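Local coordinates for protein CTP:phosphocholine Cytidylyltransferase (Streptococcus pneumoniae, PDB 1JYK) that catalyses the transfer of a cytidylyl group from CTP to phosphocholine, giving CDP-choline, as a bacterial cytidylyltransferase of the nucleotidyl transferase family, at residues D73-V78 / G93-F98; S110-K115 / F196-Y201; F145-E150 / I178-S183. All blocks are in the same frame, centred on the assembly; numbering follows the deposited sequence.

Interaction 1: D73-V78 / G93-F98; sequences DIIIIV and GVRLVF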
loop_
_atom_site.group_PDB
_atom_site.type_symbol
_atom_site.label_atom_id
_atom_site.label_comp_id
_atom_site.label_asym_id
_atom_site.label_seq_id
_atom_site.Cartn_x
_atom_site.Cartn_y
_atom_site.Cartn_z
ATOM N N ASP A 73 6.802 0.040 14.463
ATOM C CA ASP A 73 6.058 1.290 14.467
ATOM C C ASP A 73 5.130 1.167 13.270
ATOM O O ASP A 73 5.500 1.505 12.140
ATOM C CB ASP A 73 6.990 2.486 14.297
ATOM C CG ASP A 73 6.248 3.804 14.307
ATOM O OD1 ASP A 73 5.003 3.798 14.430
ATOM O OD2 ASP A 73 6.906 4.856 14.189
ATOM N N ILE A 74 3.927 0.668 13.534
ATOM C CA ILE A 74 2.931 0.440 12.500
ATOM C C ILE A 74 1.679 1.295 12.679
ATOM O O ILE A 74 1.050 1.299 13.741
ATOM C CB ILE A 74 2.550 -1.062 12.468
ATOM C CG1 ILE A 74 3.808 -1.895 12.197
ATOM C CG2 ILE A 74 1.469 -1.325 11.418
ATOM C CD1 ILE A 74 3.663 -3.343 12.565
ATOM N N ILE A 75 1.335 2.023 11.621
ATOM C CA ILE A 75 0.170 2.897 11.607
ATOM C C ILE A 75 -0.823 2.364 10.581
ATOM O O ILE A 75 -0.467 2.117 9.425
ATOM C CB ILE A 75 0.558 4.351 11.221
ATOM C CG1 ILE A 75 1.654 4.868 12.163
ATOM C CG2 ILE A 75 -0.664 5.257 11.285
ATOM C CD1 ILE A 75 2.287 6.185 11.727
ATOM N N ILE A 76 -2.067 2.171 11.001
ATOM C CA ILE A 76 -3.086 1.668 10.100
ATOM C C ILE A 76 -4.161 2.721 9.871
ATOM O O ILE A 76 -4.745 3.238 10.827
ATOM C CB ILE A 76 -3.746 0.389 10.655
ATOM C CG1 ILE A 76 -2.668 -0.630 11.024
ATOM C CG2 ILE A 76 -4.713 -0.188 9.632
ATOM C CD1 ILE A 76 -3.215 -1.918 11.585
ATOM N N ILE A 77 -4.401 3.056 8.607
ATOM C CA ILE A 77 -5.431 4.020 8.265
ATOM C C ILE A 77 -6.750 3.247 8.176
ATOM O O ILE A 77 -6.904 2.362 7.334
ATOM C CB ILE A 77 -5.156 4.701 6.903
ATOM C CG1 ILE A 77 -3.717 5.227 6.849
ATOM C CG2 ILE A 77 -6.155 5.831 6.693
ATOM C CD1 ILE A 77 -3.313 6.063 8.053
ATOM N N VAL A 78 -7.694 3.582 9.049
ATOM C CA VAL A 78 -8.988 2.909 9.069
ATOM C C VAL A 78 -10.117 3.881 8.748
ATOM O O VAL A 78 -9.954 5.100 8.866
ATOM C CB VAL A 78 -9.263 2.241 10.459
ATOM C CG1 VAL A 78 -8.150 1.258 10.794
ATOM C CG2 VAL A 78 -9.377 3.304 11.556
ATOM N N GLY A 93 0.228 -3.641 19.093
ATOM C CA GLY A 93 0.822 -2.363 19.434
ATOM C C GLY A 93 0.757 -1.370 18.284
ATOM O O GLY A 93 1.513 -0.395 18.248
ATOM N N VAL A 94 -0.150 -1.607 17.337
ATOM C CA VAL A 94 -0.290 -0.704 16.195
ATOM C C VAL A 94 -1.065 0.553 16.570
ATOM O O VAL A 94 -1.755 0.596 17.593
ATOM C CB VAL A 94 -1.025 -1.385 15.016
ATOM C CG1 VAL A 94 -0.296 -2.657 14.616
ATOM C CG2 VAL A 94 -2.472 -1.676 15.401
ATOM N N ARG A 95 -0.936 1.583 15.742
ATOM C CA ARG A 95 -1.659 2.825 15.964
ATOM C C ARG A 95 -2.725 2.900 14.880
ATOM O O ARG A 95 -2.457 2.569 13.725
ATOM C CB ARG A 95 -0.722 4.028 15.846
ATOM C CG ARG A 95 0.091 4.330 17.100
ATOM C CD ARG A 95 0.753 5.698 16.990
ATOM N NE ARG A 95 1.840 5.709 16.011
ATOM C CZ ARG A 95 2.498 6.802 15.631
ATOM N NH1 ARG A 95 2.180 7.979 16.150
ATOM N NH2 ARG A 95 3.477 6.715 14.737
ATOM N N LEU A 96 -3.932 3.315 15.242
ATOM C CA LEU A 96 -5.006 3.425 14.263
ATOM C C LEU A 96 -5.301 4.894 14.001
ATOM O O LEU A 96 -5.377 5.686 14.940
ATOM C CB LEU A 96 -6.275 2.721 14.768
ATOM C CG LEU A 96 -6.141 1.250 15.196
ATOM C CD1 LEU A 96 -7.493 0.715 15.652
ATOM C CD2 LEU A 96 -5.612 0.417 14.034
ATOM N N VAL A 97 -5.438 5.257 12.728
ATOM C CA VAL A 97 -5.748 6.633 12.345
ATOM C C VAL A 97 -7.032 6.629 11.516
ATOM O O VAL A 97 -7.095 6.028 10.436
ATOM C CB VAL A 97 -4.601 7.265 11.536
ATOM C CG1 VAL A 97 -4.965 8.685 11.126
ATOM C CG2 VAL A 97 -3.338 7.269 12.366
ATOM N N PHE A 98 -8.056 7.300 12.032
ATOM C CA PHE A 98 -9.356 7.357 11.376
ATOM C C PHE A 98 -9.439 8.348 10.223
ATOM O O PHE A 98 -9.127 9.522 10.375
ATOM C CB PHE A 98 -10.434 7.691 12.416
ATOM C CG PHE A 98 -11.828 7.773 11.854
ATOM C CD1 PHE A 98 -12.738 8.690 12.365
ATOM C CD2 PHE A 98 -12.233 6.934 10.821
ATOM C CE1 PHE A 98 -14.032 8.768 11.856
ATOM C CE2 PHE A 98 -13.528 7.004 10.305
ATOM C CZ PHE A 98 -14.427 7.922 10.823
HETATM O O HOH W 1 2.987 0.659 16.473
#
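Arg95 lies alongside Ile75, both side chains running the same way. Arg95 CB sits 3.9 Å from Ile74 O, the carbonyl that accepts the Arg95 backbone N-H. A bend at chi3 (-71°) then turns the side chain back toward segment 73-78: NE comes 3.9 Å from Ile75 CG1, and CZ lies close to CD1 of the same isoleucine. Across the contact Arg95 NH2 meets Ile75 CD1 obliquely and, near the guanidinium plane, Asp73 OD1 at 3.3 Å in a salt bridge. The hydrogen bond within it is weak; Asp73 turns OD2 to Arg25 in a second salt bridge, and Arg95 NH2 has a weak, long ion pair with Glu117. The two strands are parallel neighbours in a beta-alpha-beta unit, strand 74-78, helix 87-92 and strand 95-98, within a Rossmann-like alpha/beta core. Arg95, Leu96, Val97 and Phe98 pair with Ile75, Ile76, Ile77 and Val78, and four N-H···O bonds hold the backbones, among them Ile76 N to Arg95 O at 2.8 Å. On the face of Ile75, the CG2 methyls of Ile75 and Val97 meet at 3.5 Å; on the other, Leu96 CD2 lies 3.9 Å from Ile76 CB, and Ile76 CD1 reaches Val94 CG2. At Ile74, a water accepts the backbone N-H.

Interaction 2: S110-K115 / F196-Y201; sequences SLYLVK and FIDKAY
Here residues of helix 108-112 and the type I turn from Tyr112 to Lys115 pack against the C-terminal part of helix 187-201, an element some eighty residues further along the chain. Tyr112, Ile197 and Tyr201 carry much of the contact. The two tyrosine rings overlap obliquely, with centroids 4.0 Å apart and planes at 31°, so each covers a rim of the other's face: Tyr201 CG lies over Tyr112, and Tyr112 CE2 over Tyr201. Tyr112 CZ and Tyr201 CD2 approach to 3.3 Å. Ile197 comes to the edge of the Tyr112 ring, where Ile197 CG2 lies 3.3 Å from Tyr112 CD1, while Ile197 CD1 faces Leu111 CD2. Phe206 meets Tyr201 edge-to-face, and Phe108, from the same helix as Tyr112, touches Ile197 and Tyr201. Beside this apolar patch runs Lys115, whose aliphatic chain passes Ile197 CG2, with Lys115 CD 4.1 Å away, before bending at chi4 (85°). That last bend delivers Lys115 NZ to the syn lone pair of Asp198 OD2, a salt-bridging hydrogen bond of 2.8 Å.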
loop_
_atom_site.group_PDB
_atom_site.type_symbol
_atom_site.label_atom_id
_atom_site.label_comp_id
_atom_site.label_asym_id
_atom_site.label_seq_id
_atom_site.Cartn_x
_atom_site.Cartn_y
_atom_site.Cartn_z
ATOM N N SER A 110 -5.879 9.450 2.664
ATOM C CA SER A 110 -5.463 8.505 3.686
ATOM C C SER A 110 -4.001 8.782 4.017
ATOM O O SER A 110 -3.606 8.808 5.180
ATOM C CB SER A 110 -5.622 7.080 3.176
ATOM O OG SER A 110 -6.974 6.668 3.276
ATOM N N LEU A 111 -3.192 8.992 2.985
ATOM C CA LEU A 111 -1.786 9.287 3.201
ATOM C C LEU A 111 -1.623 10.713 3.737
ATOM O O LEU A 111 -0.705 10.979 4.518
ATOM C CB LEU A 111 -0.988 9.122 1.905
ATOM C CG LEU A 111 0.535 9.244 2.055
ATOM C CD1 LEU A 111 1.053 8.240 3.077
ATOM C CD2 LEU A 111 1.193 9.007 0.709
ATOM N N TYR A 112 -2.499 11.629 3.319
ATOM C CA TYR A 112 -2.422 13.012 3.801
ATOM C C TYR A 112 -2.460 13.053 5.332
ATOM O O TYR A 112 -1.673 13.764 5.966
ATOM C CB TYR A 112 -3.582 13.857 3.261
ATOM C CG TYR A 112 -3.542 15.273 3.792
ATOM C CD1 TYR A 112 -2.689 16.222 3.223
ATOM C CD2 TYR A 112 -4.274 15.642 4.921
ATOM C CE1 TYR A 112 -2.553 17.505 3.765
ATOM C CE2 TYR A 112 -4.148 16.924 5.480
ATOM C CZ TYR A 112 -3.280 17.850 4.896
ATOM O OH TYR A 112 -3.121 19.113 5.443
ATOM N N LEU A 113 -3.374 12.274 5.913
ATOM C CA LEU A 113 -3.547 12.214 7.362
ATOM C C LEU A 113 -2.285 11.820 8.131
ATOM O O LEU A 113 -2.152 12.151 9.305
ATOM C CB LEU A 113 -4.692 11.258 7.706
ATOM C CG LEU A 113 -6.064 11.738 7.221
ATOM C CD1 LEU A 113 -7.064 10.593 7.263
ATOM C CD2 LEU A 113 -6.536 12.895 8.092
ATOM N N VAL A 114 -1.359 11.125 7.479
ATOM C CA VAL A 114 -0.118 10.722 8.142
ATOM C C VAL A 114 1.103 11.151 7.333
ATOM O O VAL A 114 2.175 10.553 7.442
ATOM C CB VAL A 114 -0.066 9.179 8.353
ATOM C CG1 VAL A 114 -1.109 8.761 9.376
ATOM C CG2 VAL A 114 -0.305 8.454 7.031
ATOM N N LYS A 115 0.946 12.212 6.546
ATOM C CA LYS A 115 2.028 12.684 5.696
ATOM C C LYS A 115 3.355 12.901 6.404
ATOM O O LYS A 115 4.411 12.613 5.841
ATOM C CB LYS A 115 1.615 13.967 4.966
ATOM C CG LYS A 115 1.420 15.188 5.853
ATOM C CD LYS A 115 0.662 16.268 5.088
ATOM C CE LYS A 115 0.464 17.518 5.927
ATOM N NZ LYS A 115 1.648 18.405 5.851
ATOM N N PHE A 196 4.424 18.095 -2.242
ATOM C CA PHE A 196 3.495 17.887 -3.351
ATOM C C PHE A 196 2.101 17.631 -2.785
ATOM O O PHE A 196 1.092 18.059 -3.356
ATOM C CB PHE A 196 3.913 16.678 -4.200
ATOM C CG PHE A 196 5.275 16.806 -4.816
ATOM C CD1 PHE A 196 6.045 15.672 -5.061
ATOM C CD2 PHE A 196 5.798 18.056 -5.146
ATOM C CE1 PHE A 196 7.318 15.778 -5.626
ATOM C CE2 PHE A 196 7.068 18.173 -5.708
ATOM C CZ PHE A 196 7.830 17.030 -5.948
ATOM N N ILE A 197 2.054 16.925 -1.660
ATOM C CA ILE A 197 0.791 16.609 -1.005
ATOM C C ILE A 197 0.144 17.896 -0.494
ATOM O O ILE A 197 -1.046 18.130 -0.720
ATOM C CB ILE A 197 1.006 15.640 0.185
ATOM C CG1 ILE A 197 1.242 14.217 -0.343
ATOM C CG2 ILE A 197 -0.191 15.699 1.133
ATOM C CD1 ILE A 197 1.700 13.225 0.715
ATOM N N ASP A 198 0.939 18.719 0.188
ATOM C CA ASP A 198 0.444 19.984 0.733
ATOM C C ASP A 198 -0.156 20.804 -0.393
ATOM O O ASP A 198 -1.287 21.272 -0.298
ATOM C CB ASP A 198 1.578 20.783 1.373
ATOM C CG ASP A 198 2.057 20.180 2.678
ATOM O OD1 ASP A 198 3.189 20.503 3.086
ATOM O OD2 ASP A 198 1.312 19.388 3.292
ATOM N N LYS A 199 0.611 20.961 -1.468
ATOM C CA LYS A 199 0.166 21.730 -2.629
ATOM C C LYS A 199 -1.127 21.210 -3.241
ATOM O O LYS A 199 -2.019 21.992 -3.562
ATOM C CB LYS A 199 1.262 21.759 -3.704
ATOM C CG LYS A 199 0.870 22.502 -4.984
ATOM C CD LYS A 199 1.919 22.313 -6.079
ATOM C CE LYS A 199 3.153 23.185 -5.837
ATOM N NZ LYS A 199 3.894 23.490 -7.099
ATOM N N ALA A 200 -1.236 19.894 -3.412
ATOM C CA ALA A 200 -2.439 19.319 -3.999
ATOM C C ALA A 200 -3.660 19.518 -3.106
ATOM O O ALA A 200 -4.744 19.859 -3.588
ATOM C CB ALA A 200 -2.226 17.832 -4.269
ATOM N N TYR A 201 -3.481 19.305 -1.805
ATOM C CA TYR A 201 -4.575 19.436 -0.846
ATOM C C TYR A 201 -5.140 20.857 -0.781
ATOM O O TYR A 201 -6.333 21.047 -0.538
ATOM C CB TYR A 201 -4.092 19.013 0.542
ATOM C CG TYR A 201 -5.185 18.887 1.586
ATOM C CD1 TYR A 201 -6.289 18.056 1.378
ATOM C CD2 TYR A 201 -5.102 19.580 2.798
ATOM C CE1 TYR A 201 -7.284 17.916 2.352
ATOM C CE2 TYR A 201 -6.088 19.447 3.777
ATOM C CZ TYR A 201 -7.175 18.613 3.550
ATOM O OH TYR A 201 -8.148 18.463 4.515
#

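Interaction 3: F145-E150 / I178-S183; sequences FSVYRE and ILSGVS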
loop_
_atom_site.group_PDB
_atom_site.type_symbol
_atom_site.label_atom_id
_atom_site.label_comp_id
_atom_site.label_asym_id
_atom_site.label_seq_id
_atom_site.Cartn_x
_atom_site.Cartn_y
_atom_site.Cartn_z
ATOM N N PHE A 145 8.267 -2.365 -4.650
ATOM C CA PHE A 145 8.446 -3.811 -4.753
ATOM C C PHE A 145 7.394 -4.197 -5.782
ATOM O O PHE A 145 6.195 -4.159 -5.501
ATOM C CB PHE A 145 8.205 -4.468 -3.396
ATOM C CG PHE A 145 9.265 -4.136 -2.392
ATOM C CD1 PHE A 145 10.300 -5.030 -2.128
ATOM C CD2 PHE A 145 9.266 -2.902 -1.752
ATOM C CE1 PHE A 145 11.329 -4.699 -1.241
ATOM C CE2 PHE A 145 10.286 -2.559 -0.865
ATOM C CZ PHE A 145 11.322 -3.461 -0.611
ATOM N N SER A 146 7.860 -4.554 -6.980
ATOM C CA SER A 146 6.983 -4.851 -8.107
ATOM C C SER A 146 6.943 -6.263 -8.691
ATOM O O SER A 146 7.981 -6.873 -8.947
ATOM C CB SER A 146 7.323 -3.882 -9.243
ATOM O OG SER A 146 6.540 -4.145 -10.390
ATOM N N VAL A 147 5.732 -6.766 -8.916
ATOM C CA VAL A 147 5.553 -8.076 -9.523
ATOM C C VAL A 147 5.130 -7.824 -10.973
ATOM O O VAL A 147 4.544 -6.779 -11.286
ATOM C CB VAL A 147 4.433 -8.913 -8.832
ATOM C CG1 VAL A 147 4.880 -9.355 -7.438
ATOM C CG2 VAL A 147 3.144 -8.107 -8.760
ATOM N N TYR A 148 5.432 -8.771 -11.856
ATOM C CA TYR A 148 5.048 -8.648 -13.256
ATOM C C TYR A 148 3.643 -9.228 -13.432
ATOM O O TYR A 148 3.323 -10.283 -12.874
ATOM C CB TYR A 148 6.044 -9.406 -14.146
ATOM C CG TYR A 148 5.628 -9.508 -15.601
ATOM C CD1 TYR A 148 5.953 -8.500 -16.514
ATOM C CD2 TYR A 148 4.913 -10.611 -16.066
ATOM C CE1 TYR A 148 5.572 -8.595 -17.859
ATOM C CE2 TYR A 148 4.532 -10.715 -17.401
ATOM C CZ TYR A 148 4.862 -9.707 -18.292
ATOM O OH TYR A 148 4.484 -9.808 -19.610
ATOM N N ARG A 149 2.801 -8.540 -14.197
ATOM C CA ARG A 149 1.440 -9.002 -14.439
ATOM C C ARG A 149 1.040 -8.830 -15.899
ATOM O O ARG A 149 1.542 -7.943 -16.593
ATOM C CB ARG A 149 0.447 -8.226 -13.574
ATOM C CG ARG A 149 0.516 -8.545 -12.103
ATOM C CD ARG A 149 0.274 -10.016 -11.847
ATOM N NE ARG A 149 0.327 -10.329 -10.419
ATOM C CZ ARG A 149 1.286 -11.050 -9.839
ATOM N NH1 ARG A 149 2.288 -11.540 -10.569
ATOM N NH2 ARG A 149 1.237 -11.291 -8.527
ATOM N N GLU A 150 0.122 -9.684 -16.350
ATOM C CA GLU A 150 -0.400 -9.645 -17.714
ATOM C C GLU A 150 -1.923 -9.518 -17.653
ATOM O O GLU A 150 -2.517 -9.673 -16.585
ATOM C CB GLU A 150 -0.003 -10.916 -18.462
ATOM C CG GLU A 150 1.490 -11.036 -18.668
ATOM C CD GLU A 150 1.872 -12.206 -19.550
ATOM O OE1 GLU A 150 2.955 -12.148 -20.172
ATOM O OE2 GLU A 150 1.092 -13.179 -19.620
ATOM N N ILE A 178 4.019 -3.751 -12.367
ATOM C CA ILE A 178 3.044 -2.826 -11.809
ATOM C C ILE A 178 3.342 -2.338 -10.398
ATOM O O ILE A 178 4.191 -2.887 -9.695
ATOM C CB ILE A 178 1.637 -3.491 -11.793
ATOM C CG1 ILE A 178 1.664 -4.742 -10.901
ATOM C CG2 ILE A 178 1.234 -3.901 -13.205
ATOM C CD1 ILE A 178 0.306 -5.232 -10.471
ATOM N N LEU A 179 2.655 -1.267 -10.009
ATOM C CA LEU A 179 2.753 -0.750 -8.646
ATOM C C LEU A 179 1.947 -1.861 -7.970
ATOM O O LEU A 179 0.769 -2.059 -8.287
ATOM C CB LEU A 179 2.040 0.600 -8.534
ATOM C CG LEU A 179 2.979 1.794 -8.706
ATOM C CD1 LEU A 179 3.591 1.736 -10.096
ATOM C CD2 LEU A 179 2.222 3.098 -8.504
ATOM N N SER A 180 2.585 -2.593 -7.065
ATOM C CA SER A 180 1.949 -3.748 -6.443
ATOM C C SER A 180 1.383 -3.654 -5.031
ATOM O O SER A 180 0.859 -4.643 -4.521
ATOM C CB SER A 180 2.923 -4.927 -6.509
ATOM O OG SER A 180 3.543 -4.984 -7.784
ATOM N N GLY A 181 1.488 -2.500 -4.391
ATOM C CA GLY A 181 0.939 -2.394 -3.052
ATOM C C GLY A 181 1.944 -2.429 -1.922
ATOM O O GLY A 181 1.560 -2.465 -0.752
ATOM N N VAL A 182 3.231 -2.457 -2.259
ATOM C CA VAL A 182 4.286 -2.432 -1.253
ATOM C C VAL A 182 5.376 -1.514 -1.789
ATOM O O VAL A 182 5.898 -1.725 -2.888
ATOM C CB VAL A 182 4.898 -3.841 -0.972
ATOM C CG1 VAL A 182 5.969 -3.731 0.111
ATOM C CG2 VAL A 182 3.810 -4.819 -0.537
ATOM N N SER A 183 5.693 -0.478 -1.022
ATOM C CA SER A 183 6.721 0.477 -1.411
ATOM C C SER A 183 7.356 1.064 -0.155
ATOM O O SER A 183 6.759 1.027 0.921
ATOM C CB SER A 183 6.113 1.597 -2.274
ATOM O OG SER A 183 5.113 2.336 -1.582
HETATM O O HOH W 2 4.857 -1.614 -5.823
#
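The Phe145 ring turns an edge to segment 178-183: Val182 O lies in its plane, 3.7 Å from Phe145 CD2, and Ser183 CA is also near that edge. Val182 CG1 touches the same CD2. The other flat group, the guanidinium of Arg149, carries the CG2 methyl of Val147 over the centre of one face. Its NH2 forms a salt bridge with Glu236, and NH1 bonds Gly231 O as well as Tyr148 O, while nearer the backbone Arg149 CG meets Ile178 CD1 at 3.7 Å. Strand 142-149 is antiparallel to both 176-177 and 182-185 in the mixed sheet. Regular pairing appears at Phe145 N to Val182 O, and Ile178 N reaches Val147 O in a longer bond of 3.3 Å. Between them segment 178-183 leaves the strand path, and serine hydroxyls take over. Ser180 OG accepts the Val147 N-H at 3.0 Å in a nearly straight bond (167°) and itself donates to Ile178 O. Ser146 OG donates to that same Ile178 O at 2.8 Å. The two hydroxyls approach Ile178 O from opposite faces of its plane, Ser180 OG standing well above it. A water donating to Phe145 O and accepting from Ser180 N fills in for a direct backbone bond. Where the strand pairing is interrupted, then, side chains and water serve the backbone: hydroxyls at Val147 N and Ile178 O, the water at Phe145 O and Ser180 N. Because Ser180 OG accepts the Val147 N-H, its own proton is left to point at Ile178 O.

How the interactions relate
Interactions 1 and 3 belong to the same mixed sheet but lie on opposite sides of the chain's centre, their own centres 23 Å apart and their nearest atoms about 11 Å. Strand 74-78 connects through strands 27-32 and 121-125 to strand 182-185, so the sheet itself spans that gap. Interaction 2 adjoins interaction 1, centre to centre about 17 Å: Val114 packs on Ile75 and Ile77, and helix 108-112 follows strand 95-98. Interaction 1 closes first along the sequence; interaction 3 is nested inside the loop closed by interaction 2, their centres 23 Å and nearest atoms about 8 Å apart, without touching. Helix 187-201, directly after strand 182-185, thus returns to helix 108-112 beside the strands of interaction 1.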